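Local coordinates for protein glutamate receptor IIB,Glutamate receptor IIB (Drosophila melanogaster, PDB 4WXJ) that is probably a glutamate-gated cation channel subunit of the kainate-type family in fly muscle, here represented by its ligand-binding domain with glutamate bound, at residues Tyr48-Glu53 against Ser238-Gly243; Gln84-Asn89 against Ser105-Thr110; Val242-Leu247 against Gly251-Leu256. All blocks are in the same frame, centred on the assembly; numbering follows the deposited sequence.

Contact 1 of 3, residues Tyr48-Glu53 against Ser238-Gly243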
loop_
_atom_site.group_PDB
_atom_site.type_symbol
_atom_site.label_atom_id
_atom_site.label_comp_id
_atom_site.label_asym_id
_atom_site.label_seq_id
_atom_site.Cartn_x
_atom_site.Cartn_y
_atom_site.Cartn_z
ATOM N N TYR A 48 11.179 6.525 13.115
ATOM C CA TYR A 48 12.326 6.724 13.998
ATOM C C TYR A 48 13.281 7.762 13.419
ATOM O O TYR A 48 13.749 8.652 14.128
ATOM C CB TYR A 48 13.076 5.410 14.232
ATOM C CG TYR A 48 12.591 4.621 15.429
ATOM C CD1 TYR A 48 12.922 5.010 16.720
ATOM C CD2 TYR A 48 11.813 3.483 15.269
ATOM C CE1 TYR A 48 12.484 4.293 17.818
ATOM C CE2 TYR A 48 11.371 2.757 16.359
ATOM C CZ TYR A 48 11.710 3.166 17.632
ATOM O OH TYR A 48 11.273 2.447 18.720
ATOM N N MET A 49 13.569 7.636 12.127
ATOM C CA MET A 49 14.461 8.564 11.442
ATOM C C MET A 49 13.875 9.972 11.428
ATOM O O MET A 49 14.591 10.954 11.629
ATOM C CB MET A 49 14.728 8.090 10.011
ATOM C CG MET A 49 15.533 6.803 9.926
ATOM S SD MET A 49 15.308 5.921 8.367
ATOM C CE MET A 49 16.154 7.014 7.231
ATOM N N LEU A 50 12.570 10.066 11.188
ATOM C CA LEU A 50 11.886 11.354 11.163
ATOM C C LEU A 50 11.752 11.933 12.565
ATOM O O LEU A 50 11.811 13.148 12.751
ATOM C CB LEU A 50 10.503 11.216 10.524
ATOM C CG LEU A 50 10.468 11.071 9.003
ATOM C CD1 LEU A 50 9.068 10.700 8.534
ATOM C CD2 LEU A 50 10.925 12.357 8.333
ATOM N N ALA A 51 11.561 11.060 13.547
ATOM C CA ALA A 51 11.444 11.489 14.934
ATOM C C ALA A 51 12.740 12.146 15.389
ATOM O O ALA A 51 12.723 13.127 16.132
ATOM C CB ALA A 51 11.103 10.313 15.829
ATOM N N GLN A 52 13.861 11.601 14.930
ATOM C CA GLN A 52 15.170 12.139 15.272
ATOM C C GLN A 52 15.462 13.387 14.444
ATOM O O GLN A 52 16.125 14.313 14.908
ATOM C CB GLN A 52 16.260 11.091 15.045
ATOM C CG GLN A 52 17.526 11.340 15.847
ATOM C CD GLN A 52 18.786 11.053 15.057
ATOM O OE1 GLN A 52 18.837 10.114 14.260
ATOM N NE2 GLN A 52 19.813 11.868 15.269
ATOM N N GLU A 53 14.957 13.403 13.214
ATOM C CA GLU A 53 15.190 14.513 12.297
ATOM C C GLU A 53 14.304 15.709 12.635
ATOM O O GLU A 53 14.760 16.853 12.620
ATOM C CB GLU A 53 14.937 14.068 10.854
ATOM C CG GLU A 53 15.296 15.107 9.802
ATOM C CD GLU A 53 16.781 15.409 9.759
ATOM O OE1 GLU A 53 17.584 14.512 10.088
ATOM O OE2 GLU A 53 17.142 16.548 9.397
ATOM N N SER A 238 4.499 20.410 7.207
ATOM C CA SER A 238 5.710 20.915 6.571
ATOM C C SER A 238 6.953 20.389 7.275
ATOM O O SER A 238 7.948 20.055 6.633
ATOM C CB SER A 238 5.720 22.444 6.574
ATOM O OG SER A 238 4.639 22.963 5.819
ATOM N N ASN A 239 6.888 20.322 8.599
ATOM C CA ASN A 239 7.996 19.807 9.389
ATOM C C ASN A 239 8.316 18.363 9.004
ATOM O O ASN A 239 9.482 17.987 8.889
ATOM C CB ASN A 239 7.671 19.913 10.881
ATOM C CG ASN A 239 8.744 19.302 11.761
ATOM O OD1 ASN A 239 8.439 18.625 12.742
ATOM N ND2 ASN A 239 10.006 19.534 11.414
ATOM N N LEU A 240 7.279 17.562 8.786
ATOM C CA LEU A 240 7.464 16.181 8.352
ATOM C C LEU A 240 7.990 16.113 6.917
ATOM O O LEU A 240 8.846 15.286 6.600
ATOM C CB LEU A 240 6.151 15.403 8.461
ATOM C CG LEU A 240 5.724 14.954 9.862
ATOM C CD1 LEU A 240 4.306 14.405 9.836
ATOM C CD2 LEU A 240 6.680 13.908 10.417
ATOM N N SER A 241 7.478 16.987 6.055
ATOM C CA SER A 241 7.854 16.979 4.645
ATOM C C SER A 241 9.319 17.362 4.441
ATOM O O SER A 241 10.023 16.740 3.644
ATOM C CB SER A 241 6.956 17.926 3.850
ATOM O OG SER A 241 5.634 17.424 3.771
ATOM N N VAL A 242 9.772 18.390 5.152
ATOM C CA VAL A 242 11.161 18.827 5.054
ATOM C C VAL A 242 12.085 17.713 5.537
ATOM O O VAL A 242 13.172 17.516 4.994
ATOM C CB VAL A 242 11.409 20.116 5.870
ATOM C CG1 VAL A 242 12.897 20.446 5.932
ATOM C CG2 VAL A 242 10.645 21.283 5.260
ATOM N N GLY A 243 11.641 16.986 6.556
ATOM C CA GLY A 243 12.387 15.855 7.078
ATOM C C GLY A 243 12.528 14.729 6.069
ATOM O O GLY A 243 13.616 14.177 5.892
#

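Contact 2 of 3, residues Gln84-Asn89 against Ser105-Thr110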
loop_
_atom_site.group_PDB
_atom_site.type_symbol
_atom_site.label_atom_id
_atom_site.label_comp_id
_atom_site.label_asym_id
_atom_site.label_seq_id
_atom_site.Cartn_x
_atom_site.Cartn_y
_atom_site.Cartn_z
ATOM N N GLN A 84 -8.982 7.110 11.478
ATOM C CA GLN A 84 -8.350 7.526 12.727
ATOM C C GLN A 84 -7.827 8.958 12.648
ATOM O O GLN A 84 -7.786 9.667 13.654
ATOM C CB GLN A 84 -7.206 6.580 13.090
ATOM C CG GLN A 84 -7.638 5.149 13.321
ATOM C CD GLN A 84 -8.695 5.031 14.399
ATOM O OE1 GLN A 84 -8.509 5.508 15.519
ATOM N NE2 GLN A 84 -9.818 4.406 14.064
ATOM N N LEU A 85 -7.431 9.377 11.452
ATOM C CA LEU A 85 -6.938 10.733 11.245
ATOM C C LEU A 85 -8.090 11.734 11.200
ATOM O O LEU A 85 -7.989 12.831 11.748
ATOM C CB LEU A 85 -6.116 10.805 9.956
ATOM C CG LEU A 85 -4.718 10.195 10.057
ATOM C CD1 LEU A 85 -4.189 9.828 8.688
ATOM C CD2 LEU A 85 -3.771 11.162 10.746
ATOM N N ILE A 86 -9.183 11.347 10.548
ATOM C CA ILE A 86 -10.367 12.197 10.466
ATOM C C ILE A 86 -10.938 12.455 11.859
ATOM O O ILE A 86 -11.342 13.574 12.174
ATOM C CB ILE A 86 -11.452 11.564 9.568
ATOM C CG1 ILE A 86 -10.970 11.512 8.116
ATOM C CG2 ILE A 86 -12.758 12.361 9.642
ATOM C CD1 ILE A 86 -11.824 10.646 7.209
ATOM N N ASP A 87 -10.963 11.415 12.686
ATOM C CA ASP A 87 -11.469 11.526 14.051
ATOM C C ASP A 87 -10.397 12.028 15.022
ATOM O O ASP A 87 -10.615 12.061 16.234
ATOM C CB ASP A 87 -12.007 10.173 14.526
ATOM C CG ASP A 87 -13.152 9.665 13.667
ATOM O OD1 ASP A 87 -13.726 10.468 12.900
ATOM O OD2 ASP A 87 -13.485 8.463 13.765
ATOM N N ASN A 88 -9.243 12.410 14.484
ATOM C CA ASN A 88 -8.142 12.954 15.279
ATOM C C ASN A 88 -7.681 12.033 16.414
ATOM O O ASN A 88 -7.061 12.488 17.376
ATOM C CB ASN A 88 -8.536 14.320 15.854
ATOM C CG ASN A 88 -8.683 15.381 14.781
ATOM O OD1 ASN A 88 -9.782 15.638 14.289
ATOM N ND2 ASN A 88 -7.569 16.001 14.409
ATOM N N ASN A 89 -7.979 10.743 16.299
ATOM C CA ASN A 89 -7.457 9.758 17.242
ATOM C C ASN A 89 -5.973 9.503 16.998
ATOM O O ASN A 89 -5.282 8.923 17.838
ATOM C CB ASN A 89 -8.233 8.444 17.139
ATOM C CG ASN A 89 -9.656 8.565 17.647
ATOM O OD1 ASN A 89 -10.000 9.518 18.346
ATOM N ND2 ASN A 89 -10.491 7.590 17.306
ATOM N N SER A 105 -9.058 14.427 -0.048
ATOM C CA SER A 105 -10.208 15.292 0.194
ATOM C C SER A 105 -10.551 15.396 1.679
ATOM O O SER A 105 -11.154 16.380 2.109
ATOM C CB SER A 105 -11.430 14.783 -0.573
ATOM O OG SER A 105 -11.199 14.799 -1.971
ATOM N N VAL A 106 -10.161 14.387 2.455
ATOM C CA VAL A 106 -10.541 14.306 3.866
ATOM C C VAL A 106 -9.351 14.420 4.820
ATOM O O VAL A 106 -9.520 14.793 5.981
ATOM C CB VAL A 106 -11.291 12.990 4.159
ATOM C CG1 VAL A 106 -12.651 12.997 3.475
ATOM C CG2 VAL A 106 -10.470 11.784 3.720
ATOM N N VAL A 107 -8.155 14.093 4.336
ATOM C CA VAL A 107 -6.938 14.259 5.127
ATOM C C VAL A 107 -5.833 14.860 4.270
ATOM O O VAL A 107 -5.904 14.831 3.042
ATOM C CB VAL A 107 -6.447 12.919 5.728
ATOM C CG1 VAL A 107 -7.506 12.325 6.645
ATOM C CG2 VAL A 107 -6.075 11.928 4.629
ATOM N N ASP A 108 -4.811 15.401 4.924
ATOM C CA ASP A 108 -3.664 15.966 4.223
ATOM C C ASP A 108 -2.586 14.904 4.040
ATOM O O ASP A 108 -2.640 13.840 4.655
ATOM C CB ASP A 108 -3.100 17.164 4.991
ATOM C CG ASP A 108 -2.768 18.336 4.088
ATOM O OD1 ASP A 108 -2.197 18.113 2.999
ATOM O OD2 ASP A 108 -3.084 19.482 4.465
ATOM N N PHE A 109 -1.613 15.201 3.185
ATOM C CA PHE A 109 -0.471 14.319 2.975
ATOM C C PHE A 109 0.826 15.111 2.975
ATOM O O PHE A 109 0.857 16.277 2.581
ATOM C CB PHE A 109 -0.601 13.556 1.656
ATOM C CG PHE A 109 -1.405 12.292 1.758
ATOM C CD1 PHE A 109 -2.770 12.298 1.516
ATOM C CD2 PHE A 109 -0.794 11.096 2.089
ATOM C CE1 PHE A 109 -3.509 11.132 1.607
ATOM C CE2 PHE A 109 -1.528 9.929 2.180
ATOM C CZ PHE A 109 -2.887 9.948 1.939
ATOM N N THR A 110 1.896 14.469 3.422
ATOM C CA THR A 110 3.228 15.033 3.287
ATOM C C THR A 110 3.663 14.882 1.840
ATOM O O THR A 110 2.942 14.298 1.026
ATOM C CB THR A 110 4.250 14.334 4.201
ATOM O OG1 THR A 110 4.394 12.964 3.801
ATOM C CG2 THR A 110 3.804 14.393 5.653
#

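Contact 3 of 3, residues Val242-Leu247 against Gly251-Leu256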
loop_
_atom_site.group_PDB
_atom_site.type_symbol
_atom_site.label_atom_id
_atom_site.label_comp_id
_atom_site.label_asym_id
_atom_site.label_seq_id
_atom_site.Cartn_x
_atom_site.Cartn_y
_atom_site.Cartn_z
ATOM N N VAL A 242 9.772 18.390 5.152
ATOM C CA VAL A 242 11.161 18.827 5.054
ATOM C C VAL A 242 12.085 17.713 5.537
ATOM O O VAL A 242 13.172 17.516 4.994
ATOM C CB VAL A 242 11.409 20.116 5.870
ATOM C CG1 VAL A 242 12.897 20.446 5.932
ATOM C CG2 VAL A 242 10.645 21.283 5.260
ATOM N N GLY A 243 11.641 16.986 6.556
ATOM C CA GLY A 243 12.387 15.855 7.078
ATOM C C GLY A 243 12.528 14.729 6.069
ATOM O O GLY A 243 13.616 14.177 5.892
ATOM N N ILE A 244 11.426 14.384 5.412
ATOM C CA ILE A 244 11.431 13.347 4.383
ATOM C C ILE A 244 12.393 13.702 3.251
ATOM O O ILE A 244 13.141 12.853 2.768
ATOM C CB ILE A 244 10.014 13.130 3.809
ATOM C CG1 ILE A 244 9.116 12.474 4.860
ATOM C CG2 ILE A 244 10.056 12.257 2.557
ATOM C CD1 ILE A 244 7.634 12.514 4.521
ATOM N N LEU A 245 12.365 14.961 2.830
ATOM C CA LEU A 245 13.236 15.432 1.761
ATOM C C LEU A 245 14.708 15.439 2.178
ATOM O O LEU A 245 15.589 15.201 1.353
ATOM C CB LEU A 245 12.804 16.829 1.312
ATOM C CG LEU A 245 11.460 16.858 0.582
ATOM C CD1 LEU A 245 10.902 18.270 0.520
ATOM C CD2 LEU A 245 11.599 16.280 -0.819
ATOM N N ARG A 246 14.978 15.706 3.453
ATOM C CA ARG A 246 16.347 15.640 3.963
ATOM C C ARG A 246 16.889 14.222 3.834
ATOM O O ARG A 246 17.966 14.004 3.277
ATOM C CB ARG A 246 16.412 16.091 5.424
ATOM C CG ARG A 246 17.813 16.043 6.030
ATOM C CD ARG A 246 18.684 17.166 5.496
ATOM N NE ARG A 246 18.733 18.290 6.427
ATOM C CZ ARG A 246 19.069 19.532 6.093
ATOM N NH1 ARG A 246 19.379 19.832 4.839
ATOM N NH2 ARG A 246 19.083 20.481 7.018
ATOM N N LEU A 247 16.132 13.262 4.359
ATOM C CA LEU A 247 16.519 11.858 4.310
ATOM C C LEU A 247 16.679 11.383 2.870
ATOM O O LEU A 247 17.562 10.582 2.564
ATOM C CB LEU A 247 15.484 10.997 5.037
ATOM C CG LEU A 247 15.268 11.321 6.519
ATOM C CD1 LEU A 247 14.098 10.526 7.082
ATOM C CD2 LEU A 247 16.530 11.055 7.325
ATOM N N GLY A 251 20.341 10.346 0.760
ATOM C CA GLY A 251 20.448 8.998 0.229
ATOM C C GLY A 251 19.987 7.945 1.220
ATOM O O GLY A 251 20.171 6.749 0.993
ATOM N N GLU A 252 19.375 8.382 2.316
ATOM C CA GLU A 252 18.951 7.464 3.372
ATOM C C GLU A 252 17.695 6.665 3.005
ATOM O O GLU A 252 17.546 5.515 3.419
ATOM C CB GLU A 252 18.713 8.237 4.671
ATOM C CG GLU A 252 19.979 8.829 5.272
ATOM C CD GLU A 252 20.976 7.768 5.701
ATOM O OE1 GLU A 252 20.542 6.649 6.048
ATOM O OE2 GLU A 252 22.192 8.051 5.686
ATOM N N LEU A 253 16.792 7.264 2.236
ATOM C CA LEU A 253 15.586 6.556 1.815
ATOM C C LEU A 253 15.937 5.485 0.786
ATOM O O LEU A 253 15.284 4.443 0.710
ATOM C CB LEU A 253 14.550 7.527 1.247
ATOM C CG LEU A 253 14.024 8.603 2.203
ATOM C CD1 LEU A 253 12.873 9.355 1.555
ATOM C CD2 LEU A 253 13.587 8.018 3.544
ATOM N N PHE A 254 16.975 5.747 -0.003
ATOM C CA PHE A 254 17.501 4.757 -0.936
ATOM C C PHE A 254 18.015 3.531 -0.181
ATOM O O PHE A 254 17.689 2.394 -0.522
ATOM C CB PHE A 254 18.621 5.369 -1.784
ATOM C CG PHE A 254 19.263 4.402 -2.741
ATOM C CD1 PHE A 254 18.608 4.011 -3.896
ATOM C CD2 PHE A 254 20.528 3.895 -2.490
ATOM C CE1 PHE A 254 19.198 3.127 -4.779
ATOM C CE2 PHE A 254 21.123 3.011 -3.369
ATOM C CZ PHE A 254 20.458 2.628 -4.516
ATOM N N LYS A 255 18.821 3.774 0.847
ATOM C CA LYS A 255 19.327 2.702 1.697
ATOM C C LYS A 255 18.185 1.966 2.393
ATOM O O LYS A 255 18.164 0.734 2.436
ATOM C CB LYS A 255 20.292 3.258 2.747
ATOM C CG LYS A 255 21.661 3.653 2.211
ATOM C CD LYS A 255 22.434 4.505 3.217
ATOM C CE LYS A 255 22.777 3.742 4.493
ATOM N NZ LYS A 255 22.624 4.595 5.707
ATOM N N LEU A 256 17.243 2.730 2.936
ATOM C CA LEU A 256 16.121 2.162 3.677
ATOM C C LEU A 256 15.260 1.272 2.788
ATOM O O LEU A 256 14.767 0.235 3.230
ATOM C CB LEU A 256 15.267 3.275 4.284
ATOM C CG LEU A 256 14.090 2.818 5.146
ATOM C CD1 LEU A 256 14.566 2.035 6.358
ATOM C CD2 LEU A 256 13.251 4.015 5.578
#

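Contact 1 of 3, residues Tyr48-Glu53 against Ser238-Gly243
Leu-50 and Gly-243 meet where two helices of the first lobe of the glutamate-binding domain cross, helix 42-54 lying against helix 237-250 far from the agonist. The short segments run at 110° to each other with their axes 9.7 Å apart, and no hydrogen bond joins them. The junction is a worked example of a glycine letting a larger side chain approach a helix backbone. Leu-50 CD2 sits 3.6 Å from Gly-243 C and 4.0 Å from Leu-240 O; across the two segments this methyl meets main-chain atoms. The CA-CB bond of Leu-50 points toward the second helix, and with CG anti to its own carbonyl carbon (chi1 -75°) CD2 is laid against Gly-243. A beta carbon at Gly-243 would lie only 3.1 Å from that methyl, which is consistent with a glycine here. The other branch, Leu-50 CD1, makes a looser apolar contact of 4.4 Å with Leu-240 CD2. At the margin, Glu-53 brings the aliphatic part of its chain alongside the glycine, CG lying 4.1 Å from Gly-243 CA, while its carboxylate has a long, weak ion pair with Arg-246. Around the crossing, Leu-50 also packs on Ile-244, Leu-247 and Ile-228, and Leu-240 on Val-230 and Thr-110, so helix 237-250 rests on strands 108-123 and 214-230, and helix 42-54, through Leu-50, on 214-230.

Contact 2 of 3, residues Gln84-Asn89 against Ser105-Thr110
Ile-86 and Val-107 bring the backbones together, their CA atoms 6.7 Å apart, where the end of helix 80-86 passes residues 106-107, close to strand 108-123. Asp-87 is the first residue to leave helical angles and Asn-88 follows with a positive phi of 56°, turning the chain away from the helix. Weak backbone bonds run from Asn-88 N to Leu-85 O and from Asn-89 N to Gln-84 O. No hydrogen bond crosses the contact; it is held by four aliphatic side chains. Val-107 CG1 is the shared point, 3.9 Å from Leu-85 CB and 3.9 Å from Ile-86 CG1, with the isoleucine and valine side chains meeting at about a right angle. Further out, Ile-86 CD1 lies over Val-106, 3.9 Å from its CB and equally near its CG2. The isoleucine gets there because CG1 is set anti to the carbonyl carbon (chi1 -67°) and the chain then extends. Within the first lobe of the bilobed, periplasmic-binding-protein-like fold, the end of helix 80-86 thus packs on residues 106-107 near the ligand site, the side chain of Val-107 being about 5 Å from that of Arg-103, which binds L-glutamate, and about 11 Å from the bound glutamate. An alanine in place of Ile-86 would remove everything beyond CB, CG1 and CD1 included, and is likely to open a gap over Val-106, leaving Val-107 CG1 with Leu-85 as its main partner across the contact. Trp-78 touches both Ile-86 and Val-106, while Leu-85 leans on Ala-229 and Pro-231.

Contact 3 of 3, residues Val242-Leu247 against Gly251-Leu256
Leu-253 reaches back from the start of helix 252-261 and spreads its two branches against helix 237-250, one for each of two residues a turn apart. Its CD2 lies 3.8 Å from Leu-247 CB, whereas CD1 turns to Ile-244, meeting the carbonyl O at 3.7 Å and, at an oblique angle between the side chains, CG2 at 4.2 Å. With CG anti to its carbonyl carbon (chi1 -62°) and chi2 at -172°, the leucine can meet both residues at once. The two helix segments run at 75° to each other. Glu-252 behaves differently: its CB rests 3.4 Å from Leu-247 O, but the chain bends at chi2 and leads away from the other helix. There its OE1 meets Lys-255 NZ at 2.9 Å in a salt bridge, approached on the syn side and out of the carboxylate plane. Helix 237-250 ends in a Schellman motif, from which helix 252-261 starts. Gly-251, with positive phi, ends one helix and occupies the N-cap position of the next, and Glu-252 N bonds to Leu-247 O at 2.9 Å; the N-H groups of Gly-251 and Leu-253 make weak bonds to the same oxygen. One carbonyl therefore draws together the end of the first helix and the opening N-H groups of the second. The negative carboxylate of Glu-252, in the first turn, would probably also be favoured by the helix dipole there.

In the fold
Followed from the N terminus, the chain first lays down helix 42-54, whose residues 48-53 wait for a partner 185 residues later. Inside this long loop, which includes the engineered Gly-Thr linker standing in for the membrane-spanning segment between the two halves of the domain, contact 2 closes a short one, tying the end of helix 80-86 to residues 106-107. Contact 1 shuts the outer loop when helix 237-250 arrives. Contact 3 begins on the same helix, sharing Val-242 and Gly-243, and closes at once through the turn to helix 252-261. Thr-110 links the sets, packing on Ser-241 and Leu-240 of contact 1 and on Ile-244 of contact 3.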